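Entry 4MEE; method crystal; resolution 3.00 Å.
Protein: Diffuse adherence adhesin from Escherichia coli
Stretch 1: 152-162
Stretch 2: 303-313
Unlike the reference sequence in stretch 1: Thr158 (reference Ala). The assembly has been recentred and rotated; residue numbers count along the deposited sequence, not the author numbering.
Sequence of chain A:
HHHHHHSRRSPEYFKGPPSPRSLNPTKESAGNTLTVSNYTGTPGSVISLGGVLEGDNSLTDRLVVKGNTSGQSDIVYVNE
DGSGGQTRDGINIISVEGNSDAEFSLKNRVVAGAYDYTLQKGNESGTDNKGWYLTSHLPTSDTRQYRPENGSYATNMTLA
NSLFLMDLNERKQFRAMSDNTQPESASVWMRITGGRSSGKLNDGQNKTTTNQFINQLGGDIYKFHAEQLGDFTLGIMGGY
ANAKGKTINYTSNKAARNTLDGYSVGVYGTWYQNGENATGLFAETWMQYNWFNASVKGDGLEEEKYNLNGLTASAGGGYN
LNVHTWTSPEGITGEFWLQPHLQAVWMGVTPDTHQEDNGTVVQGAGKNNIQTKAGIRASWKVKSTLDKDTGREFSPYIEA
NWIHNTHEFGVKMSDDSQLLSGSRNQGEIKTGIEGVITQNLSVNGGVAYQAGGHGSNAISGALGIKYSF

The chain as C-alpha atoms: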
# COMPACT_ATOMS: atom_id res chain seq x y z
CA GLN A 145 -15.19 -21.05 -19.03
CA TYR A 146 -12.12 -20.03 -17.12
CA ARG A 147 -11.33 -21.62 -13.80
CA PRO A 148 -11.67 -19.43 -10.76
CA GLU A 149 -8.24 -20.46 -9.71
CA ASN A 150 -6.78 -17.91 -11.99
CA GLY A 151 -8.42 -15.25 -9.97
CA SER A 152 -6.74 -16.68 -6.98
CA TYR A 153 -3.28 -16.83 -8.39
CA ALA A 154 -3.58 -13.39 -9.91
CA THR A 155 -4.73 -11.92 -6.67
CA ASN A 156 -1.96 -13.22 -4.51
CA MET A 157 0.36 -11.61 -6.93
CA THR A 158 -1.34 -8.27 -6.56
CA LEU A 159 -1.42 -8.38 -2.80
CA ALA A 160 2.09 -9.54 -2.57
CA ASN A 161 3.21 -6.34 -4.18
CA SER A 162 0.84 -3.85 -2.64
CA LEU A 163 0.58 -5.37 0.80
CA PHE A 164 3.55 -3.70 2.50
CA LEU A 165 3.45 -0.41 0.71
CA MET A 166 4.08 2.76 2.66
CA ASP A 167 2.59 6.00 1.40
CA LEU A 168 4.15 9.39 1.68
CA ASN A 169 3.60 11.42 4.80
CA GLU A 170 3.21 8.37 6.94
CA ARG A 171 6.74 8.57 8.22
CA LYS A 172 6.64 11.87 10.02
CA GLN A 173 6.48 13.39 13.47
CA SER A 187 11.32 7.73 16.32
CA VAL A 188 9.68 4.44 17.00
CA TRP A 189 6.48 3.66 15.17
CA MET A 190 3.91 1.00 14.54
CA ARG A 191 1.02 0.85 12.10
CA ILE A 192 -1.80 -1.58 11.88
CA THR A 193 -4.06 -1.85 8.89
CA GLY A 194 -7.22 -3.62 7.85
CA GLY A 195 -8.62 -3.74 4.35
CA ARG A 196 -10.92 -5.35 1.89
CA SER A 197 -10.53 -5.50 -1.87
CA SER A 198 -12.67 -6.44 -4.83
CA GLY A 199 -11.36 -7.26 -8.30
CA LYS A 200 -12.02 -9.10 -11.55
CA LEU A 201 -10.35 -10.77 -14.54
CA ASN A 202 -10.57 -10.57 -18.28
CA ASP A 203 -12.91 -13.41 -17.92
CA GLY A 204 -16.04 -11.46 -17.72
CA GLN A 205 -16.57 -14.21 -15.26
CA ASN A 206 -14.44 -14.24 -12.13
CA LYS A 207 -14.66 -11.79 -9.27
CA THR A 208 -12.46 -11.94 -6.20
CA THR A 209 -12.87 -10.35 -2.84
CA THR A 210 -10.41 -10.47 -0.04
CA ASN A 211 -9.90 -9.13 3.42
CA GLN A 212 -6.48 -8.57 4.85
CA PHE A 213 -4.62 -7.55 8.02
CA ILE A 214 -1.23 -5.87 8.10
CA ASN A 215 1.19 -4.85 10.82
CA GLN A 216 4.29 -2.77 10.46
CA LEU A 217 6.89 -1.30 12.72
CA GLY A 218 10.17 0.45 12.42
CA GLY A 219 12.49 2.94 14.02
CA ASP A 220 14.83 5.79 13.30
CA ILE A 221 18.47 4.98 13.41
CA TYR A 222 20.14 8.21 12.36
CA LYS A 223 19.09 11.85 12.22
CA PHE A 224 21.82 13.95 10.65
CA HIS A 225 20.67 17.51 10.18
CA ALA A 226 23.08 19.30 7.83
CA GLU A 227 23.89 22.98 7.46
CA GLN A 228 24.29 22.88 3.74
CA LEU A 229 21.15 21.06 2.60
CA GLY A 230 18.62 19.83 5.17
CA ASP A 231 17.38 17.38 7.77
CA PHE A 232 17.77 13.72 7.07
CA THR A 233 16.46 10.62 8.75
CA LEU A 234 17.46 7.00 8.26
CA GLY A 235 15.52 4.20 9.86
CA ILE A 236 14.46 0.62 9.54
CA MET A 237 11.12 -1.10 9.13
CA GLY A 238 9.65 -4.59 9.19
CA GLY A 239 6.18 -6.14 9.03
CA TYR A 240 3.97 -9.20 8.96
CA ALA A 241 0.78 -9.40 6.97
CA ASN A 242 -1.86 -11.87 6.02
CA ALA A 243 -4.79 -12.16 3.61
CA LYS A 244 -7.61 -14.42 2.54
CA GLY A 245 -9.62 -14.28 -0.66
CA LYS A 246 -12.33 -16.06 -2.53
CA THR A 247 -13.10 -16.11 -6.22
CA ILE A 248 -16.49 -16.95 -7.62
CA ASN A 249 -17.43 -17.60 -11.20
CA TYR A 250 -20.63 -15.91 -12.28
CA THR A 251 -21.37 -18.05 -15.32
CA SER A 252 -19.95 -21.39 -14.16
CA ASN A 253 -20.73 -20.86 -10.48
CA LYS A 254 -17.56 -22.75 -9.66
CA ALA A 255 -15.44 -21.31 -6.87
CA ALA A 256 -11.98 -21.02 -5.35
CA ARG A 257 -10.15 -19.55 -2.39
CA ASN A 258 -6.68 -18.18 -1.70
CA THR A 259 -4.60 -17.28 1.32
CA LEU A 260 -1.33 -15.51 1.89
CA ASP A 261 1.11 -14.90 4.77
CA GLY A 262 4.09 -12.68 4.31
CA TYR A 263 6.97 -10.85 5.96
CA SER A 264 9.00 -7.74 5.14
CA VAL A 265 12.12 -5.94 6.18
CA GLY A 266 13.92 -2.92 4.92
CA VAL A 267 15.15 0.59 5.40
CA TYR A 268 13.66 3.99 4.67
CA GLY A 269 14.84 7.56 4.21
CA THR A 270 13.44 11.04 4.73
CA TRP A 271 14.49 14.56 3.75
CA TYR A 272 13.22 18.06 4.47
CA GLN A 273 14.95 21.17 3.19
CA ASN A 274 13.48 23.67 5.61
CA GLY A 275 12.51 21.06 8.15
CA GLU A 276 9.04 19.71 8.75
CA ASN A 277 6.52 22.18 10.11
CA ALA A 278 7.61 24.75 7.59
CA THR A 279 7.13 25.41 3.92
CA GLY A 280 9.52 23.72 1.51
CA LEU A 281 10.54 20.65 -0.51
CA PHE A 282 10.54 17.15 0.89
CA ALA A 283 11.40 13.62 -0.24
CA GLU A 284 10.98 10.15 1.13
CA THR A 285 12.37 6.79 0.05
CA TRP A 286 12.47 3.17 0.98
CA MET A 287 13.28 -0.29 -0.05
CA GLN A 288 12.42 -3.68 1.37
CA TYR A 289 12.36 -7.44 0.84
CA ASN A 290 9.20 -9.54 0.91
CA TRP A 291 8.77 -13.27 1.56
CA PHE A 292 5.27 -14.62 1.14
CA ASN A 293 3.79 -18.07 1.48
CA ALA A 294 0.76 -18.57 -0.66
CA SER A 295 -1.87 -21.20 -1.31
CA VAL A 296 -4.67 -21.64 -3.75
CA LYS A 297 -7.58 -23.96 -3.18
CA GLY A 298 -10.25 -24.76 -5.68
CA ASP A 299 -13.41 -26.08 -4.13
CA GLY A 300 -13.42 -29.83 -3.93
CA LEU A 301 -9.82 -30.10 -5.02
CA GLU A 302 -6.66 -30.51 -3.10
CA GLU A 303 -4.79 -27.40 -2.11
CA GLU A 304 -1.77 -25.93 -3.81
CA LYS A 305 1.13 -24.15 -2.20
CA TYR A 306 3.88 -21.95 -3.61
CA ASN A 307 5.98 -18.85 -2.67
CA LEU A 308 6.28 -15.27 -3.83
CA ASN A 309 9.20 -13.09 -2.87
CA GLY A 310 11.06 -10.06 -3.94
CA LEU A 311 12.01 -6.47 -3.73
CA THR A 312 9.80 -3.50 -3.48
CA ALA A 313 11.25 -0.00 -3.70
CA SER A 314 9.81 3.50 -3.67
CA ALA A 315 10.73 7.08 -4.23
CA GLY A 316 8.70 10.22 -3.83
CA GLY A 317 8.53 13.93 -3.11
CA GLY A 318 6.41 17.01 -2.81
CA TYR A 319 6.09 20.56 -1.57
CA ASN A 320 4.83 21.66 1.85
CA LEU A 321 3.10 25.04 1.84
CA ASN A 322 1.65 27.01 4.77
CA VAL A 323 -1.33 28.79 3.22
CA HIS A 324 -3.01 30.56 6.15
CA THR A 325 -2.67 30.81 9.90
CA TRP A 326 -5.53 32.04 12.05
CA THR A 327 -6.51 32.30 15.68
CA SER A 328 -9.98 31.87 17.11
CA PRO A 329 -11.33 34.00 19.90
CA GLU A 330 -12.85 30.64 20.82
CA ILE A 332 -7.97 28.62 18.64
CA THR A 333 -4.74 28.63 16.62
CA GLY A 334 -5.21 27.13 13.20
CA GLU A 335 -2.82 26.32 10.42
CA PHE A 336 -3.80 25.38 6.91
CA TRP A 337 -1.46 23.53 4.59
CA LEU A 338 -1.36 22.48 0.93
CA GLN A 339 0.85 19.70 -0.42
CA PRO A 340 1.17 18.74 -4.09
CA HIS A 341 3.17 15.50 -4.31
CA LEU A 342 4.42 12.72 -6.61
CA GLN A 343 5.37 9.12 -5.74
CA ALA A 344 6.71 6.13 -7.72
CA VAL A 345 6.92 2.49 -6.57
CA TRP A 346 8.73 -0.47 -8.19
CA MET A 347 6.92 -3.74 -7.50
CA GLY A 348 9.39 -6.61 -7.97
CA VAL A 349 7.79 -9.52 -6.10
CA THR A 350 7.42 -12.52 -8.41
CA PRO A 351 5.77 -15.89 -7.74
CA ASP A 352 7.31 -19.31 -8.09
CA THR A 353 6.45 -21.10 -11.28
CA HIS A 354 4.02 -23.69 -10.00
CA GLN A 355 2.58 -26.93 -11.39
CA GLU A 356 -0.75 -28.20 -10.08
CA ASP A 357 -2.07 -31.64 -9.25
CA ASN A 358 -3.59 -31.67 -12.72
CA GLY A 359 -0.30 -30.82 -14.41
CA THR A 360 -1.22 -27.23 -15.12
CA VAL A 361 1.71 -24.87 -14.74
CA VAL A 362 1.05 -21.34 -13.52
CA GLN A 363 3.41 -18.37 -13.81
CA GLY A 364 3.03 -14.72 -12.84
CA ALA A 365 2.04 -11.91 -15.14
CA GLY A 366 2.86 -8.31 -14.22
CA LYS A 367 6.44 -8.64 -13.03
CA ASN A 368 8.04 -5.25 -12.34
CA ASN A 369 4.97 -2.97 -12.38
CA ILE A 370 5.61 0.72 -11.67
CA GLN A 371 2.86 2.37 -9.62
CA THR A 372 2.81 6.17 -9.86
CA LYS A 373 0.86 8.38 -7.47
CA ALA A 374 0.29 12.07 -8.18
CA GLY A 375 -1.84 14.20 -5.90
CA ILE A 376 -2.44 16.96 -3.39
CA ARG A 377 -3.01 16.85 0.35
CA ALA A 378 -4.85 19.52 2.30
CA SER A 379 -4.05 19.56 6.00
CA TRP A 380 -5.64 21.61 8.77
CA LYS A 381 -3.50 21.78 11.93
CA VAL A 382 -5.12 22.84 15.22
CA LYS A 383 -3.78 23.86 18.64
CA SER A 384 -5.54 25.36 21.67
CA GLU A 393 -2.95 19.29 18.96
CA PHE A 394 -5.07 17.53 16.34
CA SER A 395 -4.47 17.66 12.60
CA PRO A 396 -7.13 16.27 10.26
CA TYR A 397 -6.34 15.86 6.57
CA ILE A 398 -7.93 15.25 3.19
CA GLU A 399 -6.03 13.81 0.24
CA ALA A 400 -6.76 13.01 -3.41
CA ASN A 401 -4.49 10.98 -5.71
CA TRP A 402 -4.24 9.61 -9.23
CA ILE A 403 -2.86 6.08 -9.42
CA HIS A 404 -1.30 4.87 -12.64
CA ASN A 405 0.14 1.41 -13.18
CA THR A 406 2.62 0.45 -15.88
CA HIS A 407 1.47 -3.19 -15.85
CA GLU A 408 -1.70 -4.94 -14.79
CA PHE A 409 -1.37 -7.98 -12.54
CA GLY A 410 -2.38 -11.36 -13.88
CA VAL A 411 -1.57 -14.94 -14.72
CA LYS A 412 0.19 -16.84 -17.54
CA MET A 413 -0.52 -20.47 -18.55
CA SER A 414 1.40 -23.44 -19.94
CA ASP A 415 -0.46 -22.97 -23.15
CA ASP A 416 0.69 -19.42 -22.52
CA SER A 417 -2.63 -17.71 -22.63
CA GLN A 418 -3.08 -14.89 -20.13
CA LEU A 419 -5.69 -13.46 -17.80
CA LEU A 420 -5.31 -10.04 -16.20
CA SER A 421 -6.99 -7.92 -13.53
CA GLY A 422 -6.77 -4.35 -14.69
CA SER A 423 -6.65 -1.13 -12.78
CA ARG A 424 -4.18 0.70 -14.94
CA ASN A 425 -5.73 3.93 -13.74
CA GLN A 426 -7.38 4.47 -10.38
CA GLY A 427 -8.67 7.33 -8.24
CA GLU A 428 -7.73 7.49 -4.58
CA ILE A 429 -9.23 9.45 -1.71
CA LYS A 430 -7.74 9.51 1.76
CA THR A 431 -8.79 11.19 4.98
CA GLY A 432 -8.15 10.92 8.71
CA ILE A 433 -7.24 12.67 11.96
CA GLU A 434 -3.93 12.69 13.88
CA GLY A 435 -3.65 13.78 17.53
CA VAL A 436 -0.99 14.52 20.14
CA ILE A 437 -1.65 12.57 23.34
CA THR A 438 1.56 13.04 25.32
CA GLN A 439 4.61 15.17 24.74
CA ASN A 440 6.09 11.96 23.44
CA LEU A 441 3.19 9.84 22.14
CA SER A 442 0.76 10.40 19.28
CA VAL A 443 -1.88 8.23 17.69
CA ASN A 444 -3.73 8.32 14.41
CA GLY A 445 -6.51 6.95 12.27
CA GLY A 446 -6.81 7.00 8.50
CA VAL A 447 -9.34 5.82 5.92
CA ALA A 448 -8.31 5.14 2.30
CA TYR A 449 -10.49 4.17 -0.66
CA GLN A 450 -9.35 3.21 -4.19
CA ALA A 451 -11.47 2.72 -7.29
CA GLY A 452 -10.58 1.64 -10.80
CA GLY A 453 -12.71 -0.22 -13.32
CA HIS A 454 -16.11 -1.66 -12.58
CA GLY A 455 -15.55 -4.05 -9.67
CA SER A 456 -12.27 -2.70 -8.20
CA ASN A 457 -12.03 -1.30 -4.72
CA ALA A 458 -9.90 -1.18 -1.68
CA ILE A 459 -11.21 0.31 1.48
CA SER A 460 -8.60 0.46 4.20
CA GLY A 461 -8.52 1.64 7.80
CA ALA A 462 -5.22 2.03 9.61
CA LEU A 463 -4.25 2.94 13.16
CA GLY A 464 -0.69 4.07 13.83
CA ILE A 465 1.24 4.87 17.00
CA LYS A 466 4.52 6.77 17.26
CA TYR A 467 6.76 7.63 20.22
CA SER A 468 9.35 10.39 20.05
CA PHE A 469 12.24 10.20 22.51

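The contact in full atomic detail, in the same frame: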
# COMPACT_ATOMS: atom_id res chain seq x y z
N SER A 152 -7.50 -16.52 -8.17
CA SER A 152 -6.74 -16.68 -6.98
C SER A 152 -5.27 -16.47 -7.16
O SER A 152 -4.64 -15.85 -6.35
CB SER A 152 -6.98 -18.07 -6.46
OG SER A 152 -8.37 -18.30 -6.45
N TYR A 153 -4.69 -17.01 -8.21
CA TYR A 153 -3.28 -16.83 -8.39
C TYR A 153 -2.98 -15.38 -8.64
O TYR A 153 -2.03 -14.86 -8.10
CB TYR A 153 -2.81 -17.63 -9.58
CG TYR A 153 -2.65 -19.09 -9.33
CD1 TYR A 153 -1.57 -19.57 -8.63
CD2 TYR A 153 -3.57 -19.98 -9.83
CE1 TYR A 153 -1.42 -20.91 -8.42
CE2 TYR A 153 -3.43 -21.32 -9.61
CZ TYR A 153 -2.36 -21.77 -8.91
OH TYR A 153 -2.23 -23.11 -8.71
N ALA A 154 -3.78 -14.76 -9.48
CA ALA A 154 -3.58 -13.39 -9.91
C ALA A 154 -3.72 -12.42 -8.77
O ALA A 154 -3.08 -11.40 -8.74
CB ALA A 154 -4.58 -13.03 -10.97
N THR A 155 -4.60 -12.73 -7.84
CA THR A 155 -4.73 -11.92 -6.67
C THR A 155 -3.59 -11.97 -5.69
O THR A 155 -3.21 -10.97 -5.14
CB THR A 155 -5.98 -12.29 -5.95
OG1 THR A 155 -7.01 -12.37 -6.93
CG2 THR A 155 -6.31 -11.24 -5.00
N ASN A 156 -3.04 -13.15 -5.45
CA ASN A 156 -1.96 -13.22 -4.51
C ASN A 156 -0.81 -12.42 -5.00
O ASN A 156 -0.07 -11.85 -4.25
CB ASN A 156 -1.56 -14.65 -4.32
CG ASN A 156 -2.54 -15.38 -3.48
OD1 ASN A 156 -3.43 -14.77 -2.88
ND2 ASN A 156 -2.41 -16.68 -3.42
N MET A 157 -0.67 -12.37 -6.31
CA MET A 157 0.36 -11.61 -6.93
C MET A 157 0.19 -10.13 -6.67
O MET A 157 1.16 -9.42 -6.45
CB MET A 157 0.25 -11.85 -8.41
CG MET A 157 1.04 -10.89 -9.22
SD MET A 157 2.45 -11.81 -9.79
CE MET A 157 3.22 -10.54 -10.75
N THR A 158 -1.04 -9.66 -6.75
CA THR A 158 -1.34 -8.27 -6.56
C THR A 158 -1.11 -7.82 -5.15
O THR A 158 -0.56 -6.77 -4.92
CB THR A 158 -2.81 -8.09 -6.80
OG1 THR A 158 -3.27 -9.20 -7.56
CG2 THR A 158 -3.03 -6.83 -7.56
N LEU A 159 -1.56 -8.64 -4.21
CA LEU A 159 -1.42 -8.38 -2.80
C LEU A 159 0.02 -8.41 -2.40
O LEU A 159 0.46 -7.61 -1.62
CB LEU A 159 -2.13 -9.46 -2.05
CG LEU A 159 -3.63 -9.32 -2.09
CD1 LEU A 159 -4.23 -10.60 -1.57
CD2 LEU A 159 -3.99 -8.13 -1.24
N ALA A 160 0.74 -9.34 -2.96
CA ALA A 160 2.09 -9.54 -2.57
C ALA A 160 2.88 -8.29 -2.83
O ALA A 160 3.80 -7.99 -2.10
CB ALA A 160 2.67 -10.65 -3.37
N ASN A 161 2.51 -7.56 -3.86
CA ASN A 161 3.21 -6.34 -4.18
C ASN A 161 2.66 -5.07 -3.56
O ASN A 161 3.39 -4.10 -3.39
CB ASN A 161 3.26 -6.15 -5.67
CG ASN A 161 3.91 -7.31 -6.36
OD1 ASN A 161 5.05 -7.24 -6.74
ND2 ASN A 161 3.17 -8.38 -6.53
N SER A 162 1.38 -5.04 -3.23
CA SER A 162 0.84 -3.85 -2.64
C SER A 162 0.58 -4.01 -1.17
O SER A 162 0.09 -3.10 -0.53
CB SER A 162 -0.44 -3.47 -3.33
OG SER A 162 -1.43 -4.44 -3.07
N GLU A 303 -5.29 -28.75 -2.18
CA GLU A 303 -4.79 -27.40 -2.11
C GLU A 303 -3.36 -27.24 -2.58
O GLU A 303 -2.53 -28.07 -2.29
CB GLU A 303 -4.85 -26.95 -0.69
CG GLU A 303 -4.36 -25.56 -0.53
CD GLU A 303 -3.77 -25.41 0.82
OE1 GLU A 303 -2.78 -26.12 1.09
OE2 GLU A 303 -4.31 -24.65 1.63
N GLU A 304 -3.08 -26.14 -3.24
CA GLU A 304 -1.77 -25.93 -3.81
C GLU A 304 -0.96 -24.82 -3.20
O GLU A 304 -1.40 -23.70 -3.13
CB GLU A 304 -1.89 -25.63 -5.28
CG GLU A 304 -2.73 -26.63 -6.01
CD GLU A 304 -1.91 -27.82 -6.39
OE1 GLU A 304 -0.67 -27.74 -6.39
OE2 GLU A 304 -2.53 -28.84 -6.68
N LYS A 305 0.28 -25.13 -2.86
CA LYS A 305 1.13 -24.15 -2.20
C LYS A 305 2.36 -23.80 -2.99
O LYS A 305 2.99 -24.66 -3.58
CB LYS A 305 1.56 -24.70 -0.87
CG LYS A 305 0.46 -25.47 -0.19
CD LYS A 305 0.65 -25.49 1.30
CE LYS A 305 1.99 -26.11 1.63
NZ LYS A 305 1.98 -26.59 3.03
N TYR A 306 2.71 -22.52 -2.94
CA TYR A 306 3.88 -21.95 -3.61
C TYR A 306 4.38 -20.71 -2.84
O TYR A 306 3.80 -20.36 -1.83
CB TYR A 306 3.51 -21.59 -5.05
CG TYR A 306 2.43 -20.59 -5.24
CD1 TYR A 306 1.11 -20.93 -5.07
CD2 TYR A 306 2.73 -19.32 -5.63
CE1 TYR A 306 0.15 -20.02 -5.25
CE2 TYR A 306 1.77 -18.40 -5.80
CZ TYR A 306 0.49 -18.77 -5.62
OH TYR A 306 -0.44 -17.85 -5.81
N ASN A 307 5.44 -20.06 -3.32
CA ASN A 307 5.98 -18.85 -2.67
C ASN A 307 6.10 -17.68 -3.59
O ASN A 307 6.44 -17.85 -4.72
CB ASN A 307 7.41 -19.02 -2.25
CG ASN A 307 7.66 -20.31 -1.58
OD1 ASN A 307 8.66 -20.97 -1.86
ND2 ASN A 307 6.79 -20.69 -0.66
N LEU A 308 5.93 -16.47 -3.07
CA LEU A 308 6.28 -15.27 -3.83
C LEU A 308 7.26 -14.44 -3.02
O LEU A 308 7.06 -14.24 -1.84
CB LEU A 308 5.10 -14.38 -4.16
CG LEU A 308 3.60 -14.56 -4.06
CD1 LEU A 308 2.98 -14.40 -5.42
CD2 LEU A 308 3.15 -15.85 -3.42
N ASN A 309 8.33 -13.97 -3.63
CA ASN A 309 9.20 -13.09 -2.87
C ASN A 309 9.94 -12.10 -3.70
O ASN A 309 10.09 -12.27 -4.89
CB ASN A 309 10.15 -13.84 -1.94
CG ASN A 309 10.69 -15.10 -2.55
OD1 ASN A 309 11.61 -15.08 -3.37
ND2 ASN A 309 10.16 -16.23 -2.11
N GLY A 310 10.39 -11.02 -3.10
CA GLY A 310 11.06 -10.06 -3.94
C GLY A 310 11.30 -8.73 -3.31
O GLY A 310 11.17 -8.55 -2.11
N LEU A 311 11.64 -7.78 -4.17
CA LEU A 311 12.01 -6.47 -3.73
C LEU A 311 10.92 -5.51 -4.09
O LEU A 311 10.31 -5.61 -5.12
CB LEU A 311 13.25 -6.03 -4.46
CG LEU A 311 14.57 -5.82 -3.73
CD1 LEU A 311 14.93 -7.03 -2.92
CD2 LEU A 311 15.65 -5.56 -4.75
N THR A 312 10.71 -4.55 -3.22
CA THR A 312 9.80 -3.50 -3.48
C THR A 312 10.58 -2.26 -3.13
O THR A 312 11.29 -2.27 -2.15
CB THR A 312 8.62 -3.67 -2.55
OG1 THR A 312 7.58 -4.33 -3.27
CG2 THR A 312 8.14 -2.37 -2.13
N ALA A 313 10.50 -1.23 -3.95
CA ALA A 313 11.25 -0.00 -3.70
C ALA A 313 10.46 1.21 -4.11
O ALA A 313 9.74 1.17 -5.08
CB ALA A 313 12.55 -0.03 -4.44

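A helix, 152-162, lies along a β-strand, 303-313, in a small, mostly apolar contact that is centred on Tyr306 and Leu308 and carries a single weak hydrogen bond. The two segments run in broadly the same direction, their axes 32° apart and 9.3 Å at closest approach, and together they bury 324 Å². Strand alternation sets the pattern: Glu304, Tyr306, Leu308 and Thr312 direct their CA-to-CB bonds toward the helix, whereas Lys305 and Asn309 point away. Gly310 falls in the same alternation but has no side chain, and its backbone angles (167/-166) would jam a CB against the preceding carbonyl.

At the N-terminal end, Tyr153 leaves the helix sideways in the m rotamer, yet its ring reaches the strand. It meets Tyr306, a p rotamer, at an oblique angle: the ring centroids are 5.5 Å apart, the planes 37° apart, and Tyr153 CE1 lies 3.6 Å from Tyr306 CE1. The Tyr306 hydroxyl extends past this ring toward the helix, with OH 3.5 Å from Tyr153 CD1. There it accepts the weak hydrogen bond from Asn156, whose ND2 is 3.3 Å from Tyr306 OH with an N-H...acceptor angle of 157°. Tyr153 OH also comes within 4.3 Å of Glu304 CB, touching the aliphatic base of that side chain.

One helical turn beyond Asn156, Ala160 points toward the strand, and its short side chain packs on Leu308, with Ala160 CB 4.1 Å from Leu308 CG. Leu308 CD1 reaches back along the helix, 4.1 Å from both Asn156 O and Met157 CA, so this leucine touches backbone as well as side chain; the end of the Met157 side chain leads away. Farther along, contact thins to Asn161 O and Thr312 OG1, 4.2 Å apart.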